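PDB 4Q0S: L-Ribose isomerase from Acinetobacter, which catalyses the isomerisation of L-ribose, probably to the ketose L-ribulose, in a cupin barrel that holds a cobalt(II) ion beside the bound sugar alcohol ribitol. Local coordinates for residues Asp47-Val52 and Ile75-Leu80; Lys104-His109 and Leu211-Val216; Glu69-Met74 and Pro110-Pro115; Ser79-Ala84 and Ser217-Glu222. All blocks are in the same frame, centred on the assembly; numbering follows the deposited sequence.

Interaction 1. Residues Asp47-Val52 and Ile75-Leu80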
loop_
_atom_site.group_PDB
_atom_site.type_symbol
_atom_site.label_atom_id
_atom_site.label_comp_id
_atom_site.label_asym_id
_atom_site.label_seq_id
_atom_site.Cartn_x
_atom_site.Cartn_y
_atom_site.Cartn_z
ATOM N N ASP A 47 -10.965 -14.941 -18.559
ATOM C CA ASP A 47 -12.080 -15.817 -18.212
ATOM C C ASP A 47 -11.669 -17.105 -17.503
ATOM O O ASP A 47 -12.503 -17.974 -17.275
ATOM C CB ASP A 47 -12.892 -16.174 -19.461
ATOM C CG ASP A 47 -13.583 -14.973 -20.067
ATOM O OD1 ASP A 47 -13.851 -13.999 -19.332
ATOM O OD2 ASP A 47 -13.876 -15.012 -21.280
ATOM N N SER A 48 -10.391 -17.232 -17.169
ATOM C CA SER A 48 -9.918 -18.413 -16.460
ATOM C C SER A 48 -9.531 -18.062 -15.023
ATOM O O SER A 48 -9.305 -18.951 -14.196
ATOM C CB SER A 48 -8.714 -19.024 -17.179
ATOM O OG SER A 48 -9.100 -19.621 -18.401
ATOM N N ALA A 49 -9.463 -16.765 -14.727
ATOM C CA ALA A 49 -9.087 -16.307 -13.397
ATOM C C ALA A 49 -10.124 -16.655 -12.336
ATOM O O ALA A 49 -9.773 -17.029 -11.219
ATOM C CB ALA A 49 -8.838 -14.795 -13.416
ATOM N N GLY A 50 -11.401 -16.526 -12.677
ATOM C CA GLY A 50 -12.456 -16.843 -11.729
ATOM C C GLY A 50 -12.777 -18.324 -11.812
ATOM O O GLY A 50 -13.196 -18.810 -12.861
ATOM N N ILE A 51 -12.591 -19.038 -10.705
ATOM C CA ILE A 51 -12.811 -20.482 -10.670
ATOM C C ILE A 51 -13.954 -20.948 -9.769
ATOM O O ILE A 51 -14.098 -20.502 -8.632
ATOM C CB ILE A 51 -11.513 -21.193 -10.217
ATOM C CG1 ILE A 51 -10.349 -20.754 -11.109
ATOM C CG2 ILE A 51 -11.676 -22.714 -10.276
ATOM C CD1 ILE A 51 -8.975 -21.095 -10.526
ATOM N N VAL A 52 -14.770 -21.856 -10.290
ATOM C CA VAL A 52 -15.881 -22.431 -9.536
ATOM C C VAL A 52 -15.609 -23.936 -9.593
ATOM O O VAL A 52 -15.553 -24.517 -10.678
ATOM C CB VAL A 52 -17.239 -22.096 -10.194
ATOM C CG1 VAL A 52 -18.379 -22.687 -9.378
ATOM C CG2 VAL A 52 -17.398 -20.577 -10.301
ATOM N N ILE A 75 -10.524 -16.853 -7.005
ATOM C CA ILE A 75 -9.922 -16.172 -8.136
ATOM C C ILE A 75 -8.418 -16.324 -8.034
ATOM O O ILE A 75 -7.860 -16.258 -6.940
ATOM C CB ILE A 75 -10.258 -14.662 -8.134
ATOM C CG1 ILE A 75 -11.747 -14.466 -8.405
ATOM C CG2 ILE A 75 -9.401 -13.933 -9.171
ATOM C CD1 ILE A 75 -12.160 -13.026 -8.470
ATOM N N ILE A 76 -7.767 -16.542 -9.170
ATOM C CA ILE A 76 -6.320 -16.667 -9.187
ATOM C C ILE A 76 -5.780 -15.860 -10.351
ATOM O O ILE A 76 -6.222 -16.033 -11.486
ATOM C CB ILE A 76 -5.854 -18.133 -9.366
ATOM C CG1 ILE A 76 -6.342 -18.988 -8.194
ATOM C CG2 ILE A 76 -4.330 -18.184 -9.453
ATOM C CD1 ILE A 76 -5.971 -20.472 -8.312
ATOM N N PHE A 77 -4.854 -14.952 -10.055
ATOM C CA PHE A 77 -4.215 -14.140 -11.080
ATOM C C PHE A 77 -2.770 -14.614 -11.063
ATOM O O PHE A 77 -2.020 -14.331 -10.129
ATOM C CB PHE A 77 -4.284 -12.645 -10.741
ATOM C CG PHE A 77 -5.675 -12.070 -10.779
ATOM C CD1 PHE A 77 -6.440 -12.130 -11.941
ATOM C CD2 PHE A 77 -6.210 -11.440 -9.661
ATOM C CE1 PHE A 77 -7.722 -11.566 -11.986
ATOM C CE2 PHE A 77 -7.487 -10.871 -9.693
ATOM C CZ PHE A 77 -8.242 -10.934 -10.857
ATOM N N GLU A 78 -2.393 -15.357 -12.094
ATOM C CA GLU A 78 -1.052 -15.901 -12.197
ATOM C C GLU A 78 -0.095 -14.946 -12.907
ATOM O O GLU A 78 -0.288 -14.625 -14.079
ATOM C CB GLU A 78 -1.138 -17.240 -12.929
ATOM C CG GLU A 78 0.170 -17.926 -13.222
ATOM C CD GLU A 78 -0.049 -19.246 -13.948
ATOM O OE1 GLU A 78 -0.352 -20.253 -13.278
ATOM O OE2 GLU A 78 0.063 -19.269 -15.191
ATOM N N SER A 79 0.935 -14.493 -12.191
ATOM C CA SER A 79 1.910 -13.564 -12.766
ATOM C C SER A 79 3.143 -14.286 -13.290
ATOM O O SER A 79 3.933 -13.722 -14.051
ATOM C CB SER A 79 2.345 -12.526 -11.730
ATOM O OG SER A 79 3.093 -13.121 -10.678
ATOM N N LEU A 80 3.311 -15.537 -12.880
ATOM C CA LEU A 80 4.457 -16.310 -13.315
ATOM C C LEU A 80 4.244 -17.809 -13.160
ATOM O O LEU A 80 3.688 -18.276 -12.171
ATOM C CB LEU A 80 5.699 -15.896 -12.518
ATOM C CG LEU A 80 6.996 -16.647 -12.824
ATOM C CD1 LEU A 80 7.550 -16.187 -14.176
ATOM C CD2 LEU A 80 8.004 -16.395 -11.720
#

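Interaction 2. Residues Lys104-His109 and Leu211-Val216. With RB0 (D-ribitol), chain C.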
loop_
_atom_site.group_PDB
_atom_site.type_symbol
_atom_site.label_atom_id
_atom_site.label_comp_id
_atom_site.label_asym_id
_atom_site.label_seq_id
_atom_site.Cartn_x
_atom_site.Cartn_y
_atom_site.Cartn_z
ATOM N N LYS A 104 1.379 -16.306 -7.969
ATOM C CA LYS A 104 0.005 -15.924 -8.241
ATOM C C LYS A 104 -0.618 -15.252 -7.030
ATOM O O LYS A 104 -0.125 -15.381 -5.910
ATOM C CB LYS A 104 -0.838 -17.145 -8.613
ATOM C CG LYS A 104 -1.168 -18.050 -7.431
ATOM C CD LYS A 104 -0.658 -19.475 -7.649
ATOM C CE LYS A 104 0.862 -19.527 -7.711
ATOM N NZ LYS A 104 1.393 -20.932 -7.769
ATOM N N LEU A 105 -1.700 -14.524 -7.274
ATOM C CA LEU A 105 -2.437 -13.847 -6.226
ATOM C C LEU A 105 -3.767 -14.584 -6.177
ATOM O O LEU A 105 -4.390 -14.805 -7.210
ATOM C CB LEU A 105 -2.680 -12.384 -6.593
ATOM C CG LEU A 105 -3.281 -11.558 -5.456
ATOM C CD1 LEU A 105 -2.264 -11.472 -4.323
ATOM C CD2 LEU A 105 -3.644 -10.157 -5.953
ATOM N N MET A 106 -4.190 -14.983 -4.985
ATOM C CA MET A 106 -5.446 -15.696 -4.846
ATOM C C MET A 106 -6.409 -14.885 -3.998
ATOM O O MET A 106 -6.043 -14.353 -2.950
ATOM C CB MET A 106 -5.205 -17.072 -4.219
ATOM C CG MET A 106 -4.170 -17.889 -4.983
ATOM S SD MET A 106 -3.970 -19.578 -4.399
ATOM C CE MET A 106 -3.205 -19.315 -2.835
ATOM N N ILE A 107 -7.642 -14.781 -4.469
ATOM C CA ILE A 107 -8.648 -14.029 -3.750
ATOM C C ILE A 107 -9.842 -14.911 -3.419
ATOM O O ILE A 107 -10.509 -15.448 -4.304
ATOM C CB ILE A 107 -9.093 -12.797 -4.564
ATOM C CG1 ILE A 107 -7.862 -11.949 -4.899
ATOM C CG2 ILE A 107 -10.115 -11.986 -3.767
ATOM C CD1 ILE A 107 -8.172 -10.677 -5.647
ATOM N N VAL A 108 -10.094 -15.045 -2.124
ATOM C CA VAL A 108 -11.175 -15.858 -1.613
ATOM C C VAL A 108 -12.109 -14.993 -0.775
ATOM O O VAL A 108 -11.690 -14.347 0.187
ATOM C CB VAL A 108 -10.615 -17.001 -0.744
ATOM C CG1 VAL A 108 -11.744 -17.834 -0.187
ATOM C CG2 VAL A 108 -9.665 -17.855 -1.578
ATOM N N HIS A 109 -13.383 -14.979 -1.152
ATOM C CA HIS A 109 -14.352 -14.186 -0.430
ATOM C C HIS A 109 -14.807 -14.879 0.846
ATOM O O HIS A 109 -14.613 -16.086 1.014
ATOM C CB HIS A 109 -15.522 -13.828 -1.349
ATOM C CG HIS A 109 -15.209 -12.696 -2.282
ATOM N ND1 HIS A 109 -14.289 -12.808 -3.303
ATOM C CD2 HIS A 109 -15.639 -11.411 -2.303
ATOM C CE1 HIS A 109 -14.167 -11.642 -3.912
ATOM N NE2 HIS A 109 -14.975 -10.777 -3.324
ATOM N N LEU A 211 -10.122 -12.558 1.348
ATOM C CA LEU A 211 -8.808 -13.041 1.713
ATOM C C LEU A 211 -7.962 -12.879 0.450
ATOM O O LEU A 211 -8.368 -13.301 -0.634
ATOM C CB LEU A 211 -8.865 -14.524 2.097
ATOM C CG LEU A 211 -7.514 -15.249 2.028
ATOM C CD1 LEU A 211 -6.536 -14.584 2.985
ATOM C CD2 LEU A 211 -7.695 -16.738 2.377
ATOM N N VAL A 212 -6.807 -12.245 0.581
ATOM C CA VAL A 212 -5.916 -12.070 -0.557
ATOM C C VAL A 212 -4.597 -12.705 -0.151
ATOM O O VAL A 212 -3.990 -12.311 0.853
ATOM C CB VAL A 212 -5.696 -10.573 -0.904
ATOM C CG1 VAL A 212 -4.822 -10.446 -2.164
ATOM C CG2 VAL A 212 -7.032 -9.897 -1.141
ATOM N N VAL A 213 -4.159 -13.693 -0.924
ATOM C CA VAL A 213 -2.926 -14.403 -0.609
ATOM C C VAL A 213 -1.988 -14.511 -1.796
ATOM O O VAL A 213 -2.406 -14.791 -2.918
ATOM C CB VAL A 213 -3.223 -15.847 -0.123
ATOM C CG1 VAL A 213 -1.917 -16.551 0.300
ATOM C CG2 VAL A 213 -4.202 -15.813 1.037
ATOM N N ARG A 214 -0.711 -14.296 -1.537
ATOM C CA ARG A 214 0.290 -14.411 -2.573
ATOM C C ARG A 214 0.881 -15.823 -2.467
ATOM O O ARG A 214 1.388 -16.217 -1.415
ATOM C CB ARG A 214 1.371 -13.349 -2.352
ATOM C CG ARG A 214 2.476 -13.339 -3.391
ATOM C CD ARG A 214 3.537 -12.306 -3.021
ATOM N NE ARG A 214 3.126 -10.927 -3.296
ATOM C CZ ARG A 214 3.537 -10.231 -4.355
ATOM N NH1 ARG A 214 3.122 -8.984 -4.536
ATOM N NH2 ARG A 214 4.366 -10.788 -5.230
ATOM N N GLU A 215 0.785 -16.601 -3.541
ATOM C CA GLU A 215 1.348 -17.943 -3.518
ATOM C C GLU A 215 2.611 -18.016 -4.358
ATOM O O GLU A 215 2.637 -17.563 -5.500
ATOM C CB GLU A 215 0.352 -18.988 -4.042
ATOM C CG GLU A 215 0.964 -20.399 -4.086
ATOM C CD GLU A 215 0.030 -21.439 -4.662
ATOM O OE1 GLU A 215 -1.010 -21.703 -4.032
ATOM O OE2 GLU A 215 0.336 -21.993 -5.745
ATOM N N VAL A 216 3.661 -18.576 -3.769
ATOM C CA VAL A 216 4.929 -18.760 -4.452
ATOM C C VAL A 216 5.160 -20.265 -4.384
ATOM O O VAL A 216 5.361 -20.826 -3.308
ATOM C CB VAL A 216 6.076 -18.000 -3.739
ATOM C CG1 VAL A 216 7.411 -18.427 -4.302
ATOM C CG2 VAL A 216 5.900 -16.503 -3.942
HETATM C C1 RB0 C . -5.885 -24.259 -6.710
HETATM O O1 RB0 C . -6.814 -24.571 -7.734
HETATM C C2 RB0 C . -4.585 -23.775 -7.335
HETATM O O2 RB0 C . -3.894 -24.870 -7.930
HETATM C C3 RB0 C . -3.703 -23.077 -6.278
HETATM O O3 RB0 C . -2.607 -22.435 -6.914
HETATM C C4 RB0 C . -3.183 -24.033 -5.197
HETATM O O4 RB0 C . -3.226 -25.370 -5.671
HETATM C C5 RB0 C . -4.024 -23.901 -3.930
HETATM O O5 RB0 C . -3.440 -24.663 -2.873
#

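Interaction 3. Residues Glu69-Met74 and Pro110-Pro115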
loop_
_atom_site.group_PDB
_atom_site.type_symbol
_atom_site.label_atom_id
_atom_site.label_comp_id
_atom_site.label_asym_id
_atom_site.label_seq_id
_atom_site.Cartn_x
_atom_site.Cartn_y
_atom_site.Cartn_z
ATOM N N GLU A 69 -21.742 -17.428 2.518
ATOM C CA GLU A 69 -22.072 -18.843 2.429
ATOM C C GLU A 69 -20.896 -19.726 2.021
ATOM O O GLU A 69 -20.013 -19.304 1.275
ATOM C CB GLU A 69 -23.222 -19.038 1.440
ATOM C CG GLU A 69 -24.487 -18.288 1.823
ATOM C CD GLU A 69 -25.562 -18.393 0.765
ATOM O OE1 GLU A 69 -25.324 -17.948 -0.380
ATOM O OE2 GLU A 69 -26.647 -18.921 1.074
ATOM N N PRO A 70 -20.874 -20.976 2.512
ATOM C CA PRO A 70 -19.798 -21.916 2.191
ATOM C C PRO A 70 -19.884 -22.555 0.805
ATOM O O PRO A 70 -20.708 -23.444 0.559
ATOM C CB PRO A 70 -19.899 -22.949 3.310
ATOM C CG PRO A 70 -21.376 -22.987 3.592
ATOM C CD PRO A 70 -21.745 -21.514 3.575
ATOM N N TYR A 71 -19.031 -22.085 -0.102
ATOM C CA TYR A 71 -18.964 -22.620 -1.453
ATOM C C TYR A 71 -17.494 -22.717 -1.838
ATOM O O TYR A 71 -16.642 -22.080 -1.215
ATOM C CB TYR A 71 -19.722 -21.719 -2.431
ATOM C CG TYR A 71 -21.224 -21.898 -2.365
ATOM C CD1 TYR A 71 -21.843 -22.980 -2.998
ATOM C CD2 TYR A 71 -22.022 -21.016 -1.638
ATOM C CE1 TYR A 71 -23.221 -23.182 -2.905
ATOM C CE2 TYR A 71 -23.402 -21.207 -1.536
ATOM C CZ TYR A 71 -23.993 -22.294 -2.173
ATOM O OH TYR A 71 -25.352 -22.500 -2.067
ATOM N N GLU A 72 -17.196 -23.532 -2.847
ATOM C CA GLU A 72 -15.823 -23.706 -3.288
ATOM C C GLU A 72 -15.629 -22.980 -4.615
ATOM O O GLU A 72 -16.019 -23.463 -5.685
ATOM C CB GLU A 72 -15.495 -25.206 -3.387
ATOM C CG GLU A 72 -15.845 -25.927 -2.076
ATOM C CD GLU A 72 -15.473 -27.403 -2.032
ATOM O OE1 GLU A 72 -15.390 -28.050 -3.096
ATOM O OE2 GLU A 72 -15.280 -27.915 -0.911
ATOM N N ALA A 73 -15.032 -21.796 -4.510
ATOM C CA ALA A 73 -14.776 -20.930 -5.650
ATOM C C ALA A 73 -13.733 -19.896 -5.232
ATOM O O ALA A 73 -13.655 -19.512 -4.059
ATOM C CB ALA A 73 -16.060 -20.239 -6.075
ATOM N N MET A 74 -12.942 -19.435 -6.193
ATOM C CA MET A 74 -11.897 -18.471 -5.894
ATOM C C MET A 74 -11.385 -17.848 -7.172
ATOM O O MET A 74 -11.737 -18.272 -8.274
ATOM C CB MET A 74 -10.725 -19.173 -5.215
ATOM C CG MET A 74 -9.945 -20.046 -6.194
ATOM S SD MET A 74 -8.775 -21.153 -5.414
ATOM C CE MET A 74 -7.611 -19.942 -4.750
ATOM N N PRO A 110 -15.406 -14.118 1.770
ATOM C CA PRO A 110 -15.878 -14.652 3.049
ATOM C C PRO A 110 -16.684 -15.942 2.944
ATOM O O PRO A 110 -17.660 -16.018 2.193
ATOM C CB PRO A 110 -16.696 -13.496 3.628
ATOM C CG PRO A 110 -16.058 -12.279 3.016
ATOM C CD PRO A 110 -15.856 -12.726 1.590
ATOM N N GLY A 111 -16.258 -16.949 3.703
ATOM C CA GLY A 111 -16.947 -18.228 3.709
ATOM C C GLY A 111 -16.565 -19.184 2.592
ATOM O O GLY A 111 -16.757 -20.390 2.724
ATOM N N LYS A 112 -16.013 -18.661 1.504
ATOM C CA LYS A 112 -15.638 -19.490 0.358
ATOM C C LYS A 112 -14.322 -20.255 0.572
ATOM O O LYS A 112 -13.488 -19.859 1.386
ATOM C CB LYS A 112 -15.571 -18.612 -0.897
ATOM C CG LYS A 112 -16.840 -17.759 -1.118
ATOM C CD LYS A 112 -17.997 -18.590 -1.658
ATOM C CE LYS A 112 -19.257 -17.749 -1.931
ATOM N NZ LYS A 112 -19.975 -17.333 -0.696
ATOM N N PHE A 113 -14.145 -21.349 -0.170
ATOM C CA PHE A 113 -12.962 -22.198 -0.030
ATOM C C PHE A 113 -12.209 -22.532 -1.311
ATOM O O PHE A 113 -12.757 -22.474 -2.409
ATOM C CB PHE A 113 -13.332 -23.591 0.525
ATOM C CG PHE A 113 -14.006 -23.599 1.862
ATOM C CD1 PHE A 113 -15.295 -23.099 2.020
ATOM C CD2 PHE A 113 -13.378 -24.192 2.954
ATOM C CE1 PHE A 113 -15.950 -23.199 3.248
ATOM C CE2 PHE A 113 -14.017 -24.296 4.179
ATOM C CZ PHE A 113 -15.305 -23.801 4.332
ATOM N N CYS A 114 -10.940 -22.898 -1.134
ATOM C CA CYS A 114 -10.119 -23.442 -2.208
ATOM C C CYS A 114 -10.284 -24.871 -1.649
ATOM O O CYS A 114 -9.778 -25.183 -0.573
ATOM C CB CYS A 114 -8.661 -23.017 -2.110
ATOM S SG CYS A 114 -7.576 -23.924 -3.265
ATOM N N PRO A 115 -11.019 -25.741 -2.355
ATOM C CA PRO A 115 -11.279 -27.122 -1.923
ATOM C C PRO A 115 -10.130 -28.103 -1.670
ATOM O O PRO A 115 -9.029 -27.963 -2.204
ATOM C CB PRO A 115 -12.246 -27.623 -2.992
ATOM C CG PRO A 115 -11.729 -26.956 -4.213
ATOM C CD PRO A 115 -11.491 -25.533 -3.733
#

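Interaction 4. Residues Ser79-Ala84 and Ser217-Glu222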
loop_
_atom_site.group_PDB
_atom_site.type_symbol
_atom_site.label_atom_id
_atom_site.label_comp_id
_atom_site.label_asym_id
_atom_site.label_seq_id
_atom_site.Cartn_x
_atom_site.Cartn_y
_atom_site.Cartn_z
ATOM N N SER A 79 0.935 -14.493 -12.191
ATOM C CA SER A 79 1.910 -13.564 -12.766
ATOM C C SER A 79 3.143 -14.286 -13.290
ATOM O O SER A 79 3.933 -13.722 -14.051
ATOM C CB SER A 79 2.345 -12.526 -11.730
ATOM O OG SER A 79 3.093 -13.121 -10.678
ATOM N N LEU A 80 3.311 -15.537 -12.880
ATOM C CA LEU A 80 4.457 -16.310 -13.315
ATOM C C LEU A 80 4.244 -17.809 -13.160
ATOM O O LEU A 80 3.688 -18.276 -12.171
ATOM C CB LEU A 80 5.699 -15.896 -12.518
ATOM C CG LEU A 80 6.996 -16.647 -12.824
ATOM C CD1 LEU A 80 7.550 -16.187 -14.176
ATOM C CD2 LEU A 80 8.004 -16.395 -11.720
ATOM N N ASN A 81 4.687 -18.554 -14.164
ATOM C CA ASN A 81 4.621 -20.006 -14.141
ATOM C C ASN A 81 5.770 -20.390 -15.058
ATOM O O ASN A 81 5.587 -20.780 -16.210
ATOM C CB ASN A 81 3.276 -20.517 -14.664
ATOM C CG ASN A 81 3.009 -21.954 -14.256
ATOM O OD1 ASN A 81 3.481 -22.413 -13.210
ATOM N ND2 ASN A 81 2.241 -22.667 -15.066
ATOM N N GLU A 82 6.966 -20.220 -14.508
ATOM C CA GLU A 82 8.221 -20.471 -15.186
ATOM C C GLU A 82 8.714 -21.900 -14.988
ATOM O O GLU A 82 8.925 -22.345 -13.862
ATOM C CB GLU A 82 9.259 -19.472 -14.667
ATOM C CG GLU A 82 10.697 -19.781 -15.029
ATOM C CD GLU A 82 10.912 -19.903 -16.521
ATOM O OE1 GLU A 82 10.324 -19.100 -17.277
ATOM O OE2 GLU A 82 11.683 -20.797 -16.932
ATOM N N PRO A 83 8.909 -22.633 -16.094
ATOM C CA PRO A 83 9.382 -24.018 -16.018
ATOM C C PRO A 83 10.745 -24.128 -15.341
ATOM O O PRO A 83 11.004 -25.085 -14.617
ATOM C CB PRO A 83 9.434 -24.450 -17.486
ATOM C CG PRO A 83 8.329 -23.649 -18.112
ATOM C CD PRO A 83 8.547 -22.279 -17.478
ATOM N N ALA A 84 11.599 -23.133 -15.571
ATOM C CA ALA A 84 12.953 -23.120 -15.012
ATOM C C ALA A 84 13.743 -24.318 -15.558
ATOM O O ALA A 84 14.561 -24.923 -14.862
ATOM C CB ALA A 84 12.903 -23.164 -13.490
ATOM N N SER A 217 5.105 -20.924 -5.533
ATOM C CA SER A 217 5.268 -22.368 -5.548
ATOM C C SER A 217 6.122 -22.820 -6.712
ATOM O O SER A 217 6.657 -21.999 -7.466
ATOM C CB SER A 217 3.899 -23.028 -5.668
ATOM O OG SER A 217 3.396 -22.849 -6.982
ATOM N N THR A 218 6.258 -24.136 -6.846
ATOM C CA THR A 218 7.002 -24.704 -7.952
ATOM C C THR A 218 6.016 -24.691 -9.119
ATOM O O THR A 218 4.836 -24.373 -8.929
ATOM C CB THR A 218 7.487 -26.153 -7.639
ATOM O OG1 THR A 218 6.379 -26.967 -7.251
ATOM C CG2 THR A 218 8.506 -26.142 -6.503
ATOM N N TYR A 219 6.488 -25.034 -10.312
ATOM C CA TYR A 219 5.657 -25.009 -11.514
ATOM C C TYR A 219 4.252 -25.589 -11.371
ATOM O O TYR A 219 4.055 -26.633 -10.751
ATOM C CB TYR A 219 6.374 -25.726 -12.657
ATOM C CG TYR A 219 5.752 -25.487 -14.012
ATOM C CD1 TYR A 219 5.986 -24.304 -14.710
ATOM C CD2 TYR A 219 4.935 -26.452 -14.605
ATOM C CE1 TYR A 219 5.426 -24.086 -15.968
ATOM C CE2 TYR A 219 4.367 -26.247 -15.868
ATOM C CZ TYR A 219 4.619 -25.063 -16.541
ATOM O OH TYR A 219 4.082 -24.862 -17.791
ATOM N N SER A 220 3.279 -24.908 -11.970
ATOM C CA SER A 220 1.894 -25.356 -11.921
ATOM C C SER A 220 1.504 -26.080 -13.221
ATOM O O SER A 220 1.347 -25.457 -14.272
ATOM C CB SER A 220 0.976 -24.156 -11.684
ATOM O OG SER A 220 -0.362 -24.566 -11.489
ATOM N N HIS A 221 1.366 -27.400 -13.137
ATOM C CA HIS A 221 0.981 -28.216 -14.289
ATOM C C HIS A 221 -0.543 -28.260 -14.352
ATOM O O HIS A 221 -1.175 -29.025 -13.627
ATOM C CB HIS A 221 1.517 -29.647 -14.141
ATOM C CG HIS A 221 3.005 -29.728 -14.003
ATOM N ND1 HIS A 221 3.861 -29.627 -15.079
ATOM C CD2 HIS A 221 3.791 -29.886 -12.912
ATOM C CE1 HIS A 221 5.109 -29.719 -14.656
ATOM N NE2 HIS A 221 5.094 -29.877 -13.344
ATOM N N GLU A 222 -1.132 -27.440 -15.216
ATOM C CA GLU A 222 -2.584 -27.398 -15.345
ATOM C C GLU A 222 -3.048 -27.098 -16.767
ATOM O O GLU A 222 -2.984 -25.954 -17.218
ATOM C CB GLU A 222 -3.170 -26.337 -14.409
ATOM C CG GLU A 222 -2.882 -26.560 -12.936
ATOM C CD GLU A 222 -3.422 -25.438 -12.064
ATOM O OE1 GLU A 222 -3.055 -24.267 -12.308
ATOM O OE2 GLU A 222 -4.211 -25.726 -11.135
#

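Interaction 1. Residues Asp47-Val52 and Ile75-Leu80
Ala49, Gly50 and Ile51 meet Ile75, Ile76 and Phe77 where the short strand 50-52 pairs with strand 73-82, at one margin of the cupin barrel's larger antiparallel sheet. One hydrogen bond crosses within the contact. Ile76 N donates to Ala49 O at 2.9 Å, with the donor tilted 23° from the carbonyl plane. The same oxygen also takes a CA-H...O contact from Ile75 CA at 3.2 Å. Gly50 and Ile75 form an antiparallel non-hydrogen-bonded pair, and Gly50 CA lies 4.1 Å from Ile75 CG1. The apolar contacts fall into two groups. In one, Ile51 and Ile76 touch tip to tip, CD1 to CD1 at 3.8 Å. Ile76 is also part of the ribitol pocket, and both isoleucines pack on Arg254 of helix 248-254. In the other group, Ala49, Ile75 and Phe77 come together, and helix 19-35 covers Ile75 and Phe77. Phe77 CG lies anti to its carbonyl carbon (chi1 -67°), and the ring swings back toward Ala49. Ile75 CG2 sits 3.6 Å above one face of this ring, offset toward the rim. Ala49 CB reaches the ring obliquely, 3.7 Å from Phe77 CE1.

Interaction 2. Residues Lys104-His109 and Leu211-Val216
The carboxylate of Glu215 has Lys104 NZ, Met106 CE and ribitol O3 all to one side of its plane, in the larger antiparallel sheet of the cupin barrel. Its OE2 meets Lys104 NZ in a salt bridge; the modelled 2.5 Å is short and the place of NZ is less sure. Ribitol O3 donates to the same Glu215 OE2 at 3.2 Å. At the other oxygen, Met106 CE lies 3.5 Å from Glu215 OE1. Lys104 CG stands between its backbone N and carbonyl carbon (chi1 74°), and the chain bends twice more, bringing CE and NZ across to Glu215 OE2. All three residues line the ribitol pocket, and the Glu215 side chain is about 5 Å from cobalt. Beneath them the backbones run antiparallel, with two hydrogen bonds in each of the pairs Lys104-Glu215, Met106-Val213 and Val108-Leu211. These six side chains share one face of the sheet. Leu105, Ile107, Val212 and Arg214 occupy the other, where helix 19-35 packs on Ile107 and Val212. Arg214 forms a salt bridge with Glu127 of a second subunit. On that face Leu105 CD1 meets Val212 CG1 at 3.5 Å.

Interaction 3. Residues Glu69-Met74 and Pro110-Pro115
Tyr71 and Phe113 meet where the loop leading into strand 73-82 of one cupin sheet passes the start of strand 113-118 of the other. The tight part lies at the backbone. Phe113 N donates to Tyr71 O at 2.8 Å, in the carbonyl plane. The same carbonyl oxygen lies in plane at the edge of the Phe113 ring, 3.6 Å from its CD1. The other bond here, Ala73 N to Phe113 O, is weak. Gly111 has a positive phi of 84°. A CB there would point at Glu69 O and would also be jammed against the carbonyl O of Pro110, so the turn calls for glycine. On the buried side Met74 SD touches Cys114 SG at 3.7 Å. Cys114 also touches the bound ribitol. Glu72 crosses Pro115, its OE1 3.2 Å from Pro115 CB, and its carboxylate is bound by Arg171 and Tyr175.

The Glu69, Pro70 and Tyr71 side chains form the partly exposed side, where Lys112 reaches across. Pro70 CB lies 4.0 Å from Phe113 CE1, at the ring edge. The Glu69 carboxylate turns to Ser67 and Asn63. Its charge is 5.4 Å from the ammonium of Lys112, measured OE1 to NZ, and the two do not pair. Instead Lys112 bends at chi2 and chi4 past Tyr71 CB, and its NZ donates to the backbone oxygen Glu69 O at 2.8 Å.

Interaction 4. Residues Ser79-Ala84 and Ser217-Glu222
Asn81 lays its side-chain amide over one face of the Tyr219 ring. The two planes are only 8° apart, while the side chains cross at about a right angle. Asn81 ND2 stands 3.5 Å above the ring plane, offset toward the rim. Asn81 CG lies anti to the backbone N (chi1 -162°), which carries the amide across to the other segment. There it grips both backbone groups of Ser220. Ser220 N donates to Asn81 OD1 at 2.8 Å, and Asn81 ND2 donates to Ser220 O at 3.0 Å. Both acceptors are met in plane on a lone pair. The second bond is nearly straight and lies close to the amide plane. The pair of bonds fixes the rotation of the amide and holds it flat over the ring.

In the cupin barrel, this contact joins the end of strand 73-82 to the loop that follows strand 211-217. The strand turns a corner at Ser79, where Ser79 and Leu80 both face Asp103 in a classic beta bulge. Beyond it the chain passes along the Tyr219 ring. Glu82 O sits at the ring edge, and Pro83 CG meets Tyr219 CE1 obliquely at 3.6 Å. Trp237 packs against Pro83, Tyr219 and His221. Farther along the loop, Glu222 belongs to the ribitol pocket and forms a salt bridge with Arg254, but it is poorly ordered, and its bond from Ser220 OG is weak. Past Pro83, Ala84 O accepts a hydrogen bond from Arg195 of a second subunit. Ala84 N donates back to Glu82 OE2 at 2.7 Å, on the anti side and 32° out of the carboxylate plane.

In the fold
From the N terminus, interaction 1 closes a short loop by pairing 47-52 with 75-80. Interaction 3 starts at 69-74, before that loop is closed, and ends at 110-115, so the two cross. Interaction 4 opens on 79-84, shares Ser79 and Leu80 with interaction 1, and crosses interaction 3. Interaction 2 runs from 104-109 to 211-216, wholly within the span of interaction 4, and also crosses interaction 3. Interactions 1 and 2 follow in series, joined by probable hydrogen bonds from Leu105 N to Phe77 O and from Ile107 N to Ile75 O. Both build the larger sheet. Interaction 3 ties it to the smaller one, and interaction 4 secures the loop after strand 211-217.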